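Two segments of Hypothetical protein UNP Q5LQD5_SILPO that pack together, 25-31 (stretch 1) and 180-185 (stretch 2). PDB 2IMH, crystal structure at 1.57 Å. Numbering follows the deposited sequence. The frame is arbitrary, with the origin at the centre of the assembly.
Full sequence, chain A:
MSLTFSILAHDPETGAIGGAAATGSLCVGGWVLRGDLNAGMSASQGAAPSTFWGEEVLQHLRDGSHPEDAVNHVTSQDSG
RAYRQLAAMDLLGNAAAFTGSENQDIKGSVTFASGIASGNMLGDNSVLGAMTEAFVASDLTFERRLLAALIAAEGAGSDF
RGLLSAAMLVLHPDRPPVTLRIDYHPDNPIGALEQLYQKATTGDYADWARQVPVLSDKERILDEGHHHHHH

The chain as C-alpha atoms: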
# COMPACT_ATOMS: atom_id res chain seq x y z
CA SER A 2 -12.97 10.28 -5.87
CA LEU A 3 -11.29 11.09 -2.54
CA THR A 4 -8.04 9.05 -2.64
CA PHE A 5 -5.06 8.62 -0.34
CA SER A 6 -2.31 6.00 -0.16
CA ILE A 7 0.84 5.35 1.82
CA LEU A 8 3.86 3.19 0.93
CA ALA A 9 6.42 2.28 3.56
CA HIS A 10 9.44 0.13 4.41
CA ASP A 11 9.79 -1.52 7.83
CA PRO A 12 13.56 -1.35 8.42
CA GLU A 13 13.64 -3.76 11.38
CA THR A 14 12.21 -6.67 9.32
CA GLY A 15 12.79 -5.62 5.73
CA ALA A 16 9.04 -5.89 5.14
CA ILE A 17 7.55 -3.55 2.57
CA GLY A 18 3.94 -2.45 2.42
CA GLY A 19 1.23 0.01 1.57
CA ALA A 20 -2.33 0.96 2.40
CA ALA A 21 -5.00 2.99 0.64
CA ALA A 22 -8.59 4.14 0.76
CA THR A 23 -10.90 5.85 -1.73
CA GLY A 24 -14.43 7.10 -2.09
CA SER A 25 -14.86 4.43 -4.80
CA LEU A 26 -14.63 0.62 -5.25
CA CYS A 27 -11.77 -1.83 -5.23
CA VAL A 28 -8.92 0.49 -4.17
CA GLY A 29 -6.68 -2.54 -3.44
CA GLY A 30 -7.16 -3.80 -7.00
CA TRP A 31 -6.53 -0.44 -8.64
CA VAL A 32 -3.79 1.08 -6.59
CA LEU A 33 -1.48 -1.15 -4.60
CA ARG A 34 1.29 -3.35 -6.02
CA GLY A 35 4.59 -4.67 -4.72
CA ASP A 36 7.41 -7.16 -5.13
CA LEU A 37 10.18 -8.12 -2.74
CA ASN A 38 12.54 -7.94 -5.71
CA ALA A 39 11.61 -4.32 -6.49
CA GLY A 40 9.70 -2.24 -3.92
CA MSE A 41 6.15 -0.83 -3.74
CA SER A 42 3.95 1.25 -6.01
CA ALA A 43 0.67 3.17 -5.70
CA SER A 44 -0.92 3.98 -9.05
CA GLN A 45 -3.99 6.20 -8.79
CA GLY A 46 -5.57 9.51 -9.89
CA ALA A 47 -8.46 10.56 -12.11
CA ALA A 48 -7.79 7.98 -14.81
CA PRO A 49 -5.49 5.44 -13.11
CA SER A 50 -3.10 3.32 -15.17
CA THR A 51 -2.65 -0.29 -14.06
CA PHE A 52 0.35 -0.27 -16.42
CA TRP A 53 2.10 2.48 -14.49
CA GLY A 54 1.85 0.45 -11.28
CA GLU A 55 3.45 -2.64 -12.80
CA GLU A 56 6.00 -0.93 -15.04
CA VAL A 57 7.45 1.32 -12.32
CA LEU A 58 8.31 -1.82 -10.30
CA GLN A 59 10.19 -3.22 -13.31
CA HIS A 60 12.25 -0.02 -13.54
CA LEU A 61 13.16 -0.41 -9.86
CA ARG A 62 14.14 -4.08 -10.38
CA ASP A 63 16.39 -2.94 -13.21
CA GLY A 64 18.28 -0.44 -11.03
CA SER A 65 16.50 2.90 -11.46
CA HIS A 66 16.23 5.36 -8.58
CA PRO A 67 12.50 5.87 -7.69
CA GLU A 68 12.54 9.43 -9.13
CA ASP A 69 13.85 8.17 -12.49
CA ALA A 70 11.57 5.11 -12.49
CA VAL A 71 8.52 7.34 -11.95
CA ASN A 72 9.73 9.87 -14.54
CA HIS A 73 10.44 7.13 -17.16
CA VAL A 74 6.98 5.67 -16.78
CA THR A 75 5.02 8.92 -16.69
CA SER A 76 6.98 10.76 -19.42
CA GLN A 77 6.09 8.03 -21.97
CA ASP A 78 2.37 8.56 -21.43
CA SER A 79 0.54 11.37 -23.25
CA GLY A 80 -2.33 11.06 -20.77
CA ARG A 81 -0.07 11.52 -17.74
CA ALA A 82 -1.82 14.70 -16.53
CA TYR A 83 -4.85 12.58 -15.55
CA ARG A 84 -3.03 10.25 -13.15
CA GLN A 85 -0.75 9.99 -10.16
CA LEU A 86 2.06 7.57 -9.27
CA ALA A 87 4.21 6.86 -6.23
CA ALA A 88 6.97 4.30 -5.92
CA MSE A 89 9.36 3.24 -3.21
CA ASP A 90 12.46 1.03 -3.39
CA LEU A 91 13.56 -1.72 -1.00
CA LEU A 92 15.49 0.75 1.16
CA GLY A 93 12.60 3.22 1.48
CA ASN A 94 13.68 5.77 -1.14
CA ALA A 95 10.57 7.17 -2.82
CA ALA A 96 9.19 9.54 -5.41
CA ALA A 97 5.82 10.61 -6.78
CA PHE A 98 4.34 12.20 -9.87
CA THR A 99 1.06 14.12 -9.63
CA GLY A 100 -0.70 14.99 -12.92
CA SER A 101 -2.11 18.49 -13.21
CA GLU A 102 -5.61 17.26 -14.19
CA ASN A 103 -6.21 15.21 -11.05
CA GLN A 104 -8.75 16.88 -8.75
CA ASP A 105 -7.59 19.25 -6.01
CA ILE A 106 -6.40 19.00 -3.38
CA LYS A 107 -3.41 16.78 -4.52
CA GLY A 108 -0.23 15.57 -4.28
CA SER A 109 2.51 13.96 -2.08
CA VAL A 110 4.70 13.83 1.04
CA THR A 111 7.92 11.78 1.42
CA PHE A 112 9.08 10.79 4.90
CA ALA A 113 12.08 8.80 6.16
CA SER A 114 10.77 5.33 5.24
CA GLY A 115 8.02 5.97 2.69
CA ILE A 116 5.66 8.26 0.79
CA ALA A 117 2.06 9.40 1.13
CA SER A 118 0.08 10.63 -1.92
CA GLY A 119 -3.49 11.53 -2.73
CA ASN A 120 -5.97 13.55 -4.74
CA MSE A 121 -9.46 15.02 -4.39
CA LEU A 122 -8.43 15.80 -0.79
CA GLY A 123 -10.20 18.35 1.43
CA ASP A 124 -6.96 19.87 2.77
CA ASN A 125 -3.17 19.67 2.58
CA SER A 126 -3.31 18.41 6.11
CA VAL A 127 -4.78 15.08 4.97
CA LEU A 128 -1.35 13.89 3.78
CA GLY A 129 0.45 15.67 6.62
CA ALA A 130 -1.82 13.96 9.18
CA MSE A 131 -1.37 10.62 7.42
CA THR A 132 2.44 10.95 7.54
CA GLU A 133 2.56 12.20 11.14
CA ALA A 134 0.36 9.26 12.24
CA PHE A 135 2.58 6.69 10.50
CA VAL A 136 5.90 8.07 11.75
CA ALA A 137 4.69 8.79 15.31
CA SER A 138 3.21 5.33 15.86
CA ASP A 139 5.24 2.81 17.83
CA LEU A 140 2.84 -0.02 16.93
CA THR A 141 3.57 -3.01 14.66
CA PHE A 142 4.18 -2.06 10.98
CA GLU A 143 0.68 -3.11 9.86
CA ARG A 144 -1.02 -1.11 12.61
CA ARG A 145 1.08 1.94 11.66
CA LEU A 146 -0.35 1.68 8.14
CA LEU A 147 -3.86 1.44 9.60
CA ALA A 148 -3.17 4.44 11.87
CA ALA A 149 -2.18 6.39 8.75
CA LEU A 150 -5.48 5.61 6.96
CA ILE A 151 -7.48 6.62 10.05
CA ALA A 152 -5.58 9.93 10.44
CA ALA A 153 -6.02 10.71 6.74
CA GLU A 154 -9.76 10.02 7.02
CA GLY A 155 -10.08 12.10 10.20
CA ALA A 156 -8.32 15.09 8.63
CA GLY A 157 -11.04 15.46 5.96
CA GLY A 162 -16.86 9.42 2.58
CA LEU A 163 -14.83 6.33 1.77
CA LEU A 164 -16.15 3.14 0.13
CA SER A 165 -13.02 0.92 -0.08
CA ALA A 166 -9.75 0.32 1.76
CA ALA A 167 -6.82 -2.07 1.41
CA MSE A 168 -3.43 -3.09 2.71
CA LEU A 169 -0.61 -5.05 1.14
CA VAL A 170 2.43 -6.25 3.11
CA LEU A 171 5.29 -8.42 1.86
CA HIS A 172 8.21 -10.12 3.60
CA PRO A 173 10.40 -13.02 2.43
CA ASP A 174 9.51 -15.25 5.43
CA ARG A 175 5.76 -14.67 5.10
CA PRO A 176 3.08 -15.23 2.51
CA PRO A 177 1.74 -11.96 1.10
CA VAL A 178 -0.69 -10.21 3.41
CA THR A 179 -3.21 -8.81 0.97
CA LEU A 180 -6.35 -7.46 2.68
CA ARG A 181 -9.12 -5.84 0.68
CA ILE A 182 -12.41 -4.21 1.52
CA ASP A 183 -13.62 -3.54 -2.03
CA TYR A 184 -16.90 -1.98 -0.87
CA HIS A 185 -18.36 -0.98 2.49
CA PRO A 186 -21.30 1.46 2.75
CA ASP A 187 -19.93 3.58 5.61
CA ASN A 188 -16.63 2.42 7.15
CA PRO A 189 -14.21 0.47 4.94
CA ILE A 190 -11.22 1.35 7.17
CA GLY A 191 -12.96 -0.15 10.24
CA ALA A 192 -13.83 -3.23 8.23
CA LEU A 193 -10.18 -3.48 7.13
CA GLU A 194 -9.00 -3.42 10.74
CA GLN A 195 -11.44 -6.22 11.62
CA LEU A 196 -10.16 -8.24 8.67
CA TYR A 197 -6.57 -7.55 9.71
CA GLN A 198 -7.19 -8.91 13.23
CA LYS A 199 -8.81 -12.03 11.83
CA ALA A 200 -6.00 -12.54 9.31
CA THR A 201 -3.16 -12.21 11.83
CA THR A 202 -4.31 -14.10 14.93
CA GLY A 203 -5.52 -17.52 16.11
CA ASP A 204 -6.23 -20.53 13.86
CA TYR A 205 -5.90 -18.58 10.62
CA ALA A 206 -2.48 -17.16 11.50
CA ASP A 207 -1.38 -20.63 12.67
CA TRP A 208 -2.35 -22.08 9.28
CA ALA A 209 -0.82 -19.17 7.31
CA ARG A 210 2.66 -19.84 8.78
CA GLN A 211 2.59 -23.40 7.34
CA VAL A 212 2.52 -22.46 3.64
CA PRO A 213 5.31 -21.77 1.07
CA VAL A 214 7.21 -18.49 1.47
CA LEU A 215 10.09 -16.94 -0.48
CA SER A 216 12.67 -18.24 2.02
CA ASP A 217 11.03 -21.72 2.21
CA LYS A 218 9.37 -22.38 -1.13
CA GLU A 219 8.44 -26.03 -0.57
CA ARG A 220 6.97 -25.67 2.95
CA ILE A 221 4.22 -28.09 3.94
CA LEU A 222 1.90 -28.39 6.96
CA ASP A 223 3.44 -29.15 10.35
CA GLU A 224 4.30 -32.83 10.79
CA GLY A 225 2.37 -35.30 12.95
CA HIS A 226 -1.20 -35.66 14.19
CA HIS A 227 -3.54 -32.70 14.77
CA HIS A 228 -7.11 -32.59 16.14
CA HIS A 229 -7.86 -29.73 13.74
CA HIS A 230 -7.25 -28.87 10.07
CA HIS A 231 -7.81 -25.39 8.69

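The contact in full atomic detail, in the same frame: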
# COMPACT_ATOMS: atom_id res chain seq x y z
N SER A 25 -14.37 5.29 -3.74
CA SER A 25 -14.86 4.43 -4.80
C SER A 25 -14.57 2.95 -4.49
O SER A 25 -14.18 2.62 -3.37
CB SER A 25 -14.25 4.85 -6.14
OG SER A 25 -14.94 4.26 -7.24
N LEU A 26 -14.75 2.08 -5.47
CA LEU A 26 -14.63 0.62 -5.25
C LEU A 26 -13.22 0.11 -5.46
O LEU A 26 -12.45 0.69 -6.21
CB LEU A 26 -15.55 -0.13 -6.22
CG LEU A 26 -17.00 0.33 -6.29
CD1 LEU A 26 -17.75 -0.56 -7.28
CD2 LEU A 26 -17.69 0.34 -4.91
N CYS A 27 -12.90 -1.01 -4.81
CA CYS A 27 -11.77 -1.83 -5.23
C CYS A 27 -10.42 -1.10 -5.20
O CYS A 27 -9.56 -1.40 -6.03
CB CYS A 27 -12.02 -2.39 -6.64
SG CYS A 27 -13.51 -3.42 -6.79
N VAL A 28 -10.23 -0.17 -4.26
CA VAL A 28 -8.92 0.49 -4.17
C VAL A 28 -7.72 -0.47 -4.18
O VAL A 28 -6.71 -0.21 -4.83
CB VAL A 28 -8.81 1.45 -2.96
CG1 VAL A 28 -8.97 0.69 -1.63
CG2 VAL A 28 -7.50 2.25 -3.01
N GLY A 29 -7.82 -1.59 -3.46
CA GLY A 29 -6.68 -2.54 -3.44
C GLY A 29 -6.32 -3.04 -4.84
O GLY A 29 -5.15 -3.19 -5.17
N GLY A 30 -7.34 -3.31 -5.65
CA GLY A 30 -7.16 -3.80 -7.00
C GLY A 30 -6.57 -2.76 -7.93
O GLY A 30 -5.73 -3.08 -8.78
N TRP A 31 -6.98 -1.51 -7.75
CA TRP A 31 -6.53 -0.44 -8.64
C TRP A 31 -5.12 0.00 -8.31
O TRP A 31 -4.28 0.18 -9.20
CB TRP A 31 -7.47 0.77 -8.57
CG TRP A 31 -8.77 0.55 -9.33
CD1 TRP A 31 -10.02 0.38 -8.80
CD2 TRP A 31 -8.93 0.49 -10.75
NE1 TRP A 31 -10.95 0.21 -9.81
CE2 TRP A 31 -10.31 0.27 -11.02
CE3 TRP A 31 -8.04 0.61 -11.84
CZ2 TRP A 31 -10.82 0.15 -12.33
CZ3 TRP A 31 -8.55 0.48 -13.14
CH2 TRP A 31 -9.93 0.26 -13.37
N LEU A 180 -5.08 -7.61 1.98
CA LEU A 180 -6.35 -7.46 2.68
C LEU A 180 -7.15 -6.38 1.98
O LEU A 180 -6.70 -5.21 1.93
CB LEU A 180 -6.13 -7.07 4.14
CG LEU A 180 -5.22 -8.04 4.92
CD1 LEU A 180 -4.94 -7.53 6.33
CD2 LEU A 180 -5.76 -9.46 4.91
N ARG A 181 -8.31 -6.76 1.46
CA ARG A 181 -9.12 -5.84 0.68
C ARG A 181 -10.55 -5.76 1.17
O ARG A 181 -11.21 -6.79 1.37
CB ARG A 181 -9.08 -6.21 -0.81
CG ARG A 181 -7.78 -5.74 -1.47
CD ARG A 181 -7.62 -6.24 -2.87
NE ARG A 181 -8.78 -6.00 -3.72
CZ ARG A 181 -8.80 -6.35 -5.00
NH1 ARG A 181 -7.72 -6.90 -5.55
NH2 ARG A 181 -9.88 -6.13 -5.74
N ILE A 182 -10.99 -4.53 1.40
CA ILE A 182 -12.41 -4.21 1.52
C ILE A 182 -12.77 -3.45 0.25
O ILE A 182 -12.44 -2.28 0.11
CB ILE A 182 -12.69 -3.33 2.77
CG1 ILE A 182 -12.13 -3.97 4.06
CG2 ILE A 182 -14.19 -3.03 2.90
CD1 ILE A 182 -12.73 -5.33 4.41
N ASP A 183 -13.40 -4.14 -0.70
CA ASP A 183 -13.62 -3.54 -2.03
C ASP A 183 -14.86 -2.66 -2.06
O ASP A 183 -15.02 -1.81 -2.96
CB ASP A 183 -13.71 -4.63 -3.10
CG ASP A 183 -12.35 -5.15 -3.55
OD1 ASP A 183 -11.29 -4.64 -3.07
OD2 ASP A 183 -12.34 -6.09 -4.38
N TYR A 184 -15.74 -2.86 -1.09
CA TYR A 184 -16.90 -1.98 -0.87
C TYR A 184 -17.41 -2.13 0.56
O TYR A 184 -17.59 -3.25 1.06
CB TYR A 184 -18.03 -2.28 -1.86
CG TYR A 184 -19.32 -1.59 -1.47
CD1 TYR A 184 -19.52 -0.23 -1.76
CD2 TYR A 184 -20.32 -2.28 -0.77
CE1 TYR A 184 -20.69 0.41 -1.38
CE2 TYR A 184 -21.50 -1.63 -0.38
CZ TYR A 184 -21.67 -0.29 -0.69
OH TYR A 184 -22.84 0.36 -0.32
N HIS A 185 -17.62 -1.00 1.22
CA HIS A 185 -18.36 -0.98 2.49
C HIS A 185 -19.13 0.33 2.49
O HIS A 185 -18.56 1.35 2.14
CB HIS A 185 -17.41 -1.05 3.69
CG HIS A 185 -18.11 -1.27 5.00
ND1 HIS A 185 -18.69 -0.24 5.72
CD2 HIS A 185 -18.31 -2.40 5.72
CE1 HIS A 185 -19.22 -0.73 6.83
NE2 HIS A 185 -19.01 -2.04 6.85
O HOH W 1 -9.90 -2.68 -1.77

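This is a small, largely polar contact in which the start of a helix lies against the end of a strand, joined by one direct hydrogen bond, a water bridge and the packing of an arginine side chain on glycine backbone. The direct bond runs from Cys27 N to Asp183 O, 2.9 Å with an N-H...acceptor angle of 160°, where the two stretches come closest, with Cys27 CA 4.1 Å from Asp183 CA. The same carbonyl also receives a CA-H...O contact, with Leu26 CA 3.4 Å from Asp183 O. Cys27 is the N-cap residue, and Cys27 O accepts a hydrogen bond from Trp31 N at 3.1 Å, in the first turn of the helix. Within the strand stretch, Arg181 and Asp183 form a two-pronged salt bridge, Arg181 NE to Asp183 OD1 at 2.9 Å and Arg181 NH2 to Asp183 OD2 at 2.8 Å, and the paired guanidinium lies beside the helix start. Over one guanidinium face lie Gly30 N, 3.4 Å from Arg181 CZ, and Gly29 C. The glycines leave room for this: an ideal CB on Gly29 would fall 2.4 Å from Arg181 CG, and one on Gly30 2.9 Å from Arg181 NH2. Water 1 links the stretches, accepting from Gly29 N at 2.9 Å and donating to Asp183 OD1 at 2.7 Å. Leu26 CD2 meets Tyr184 CD1 at 3.7 Å, an apolar contact oblique to the ring.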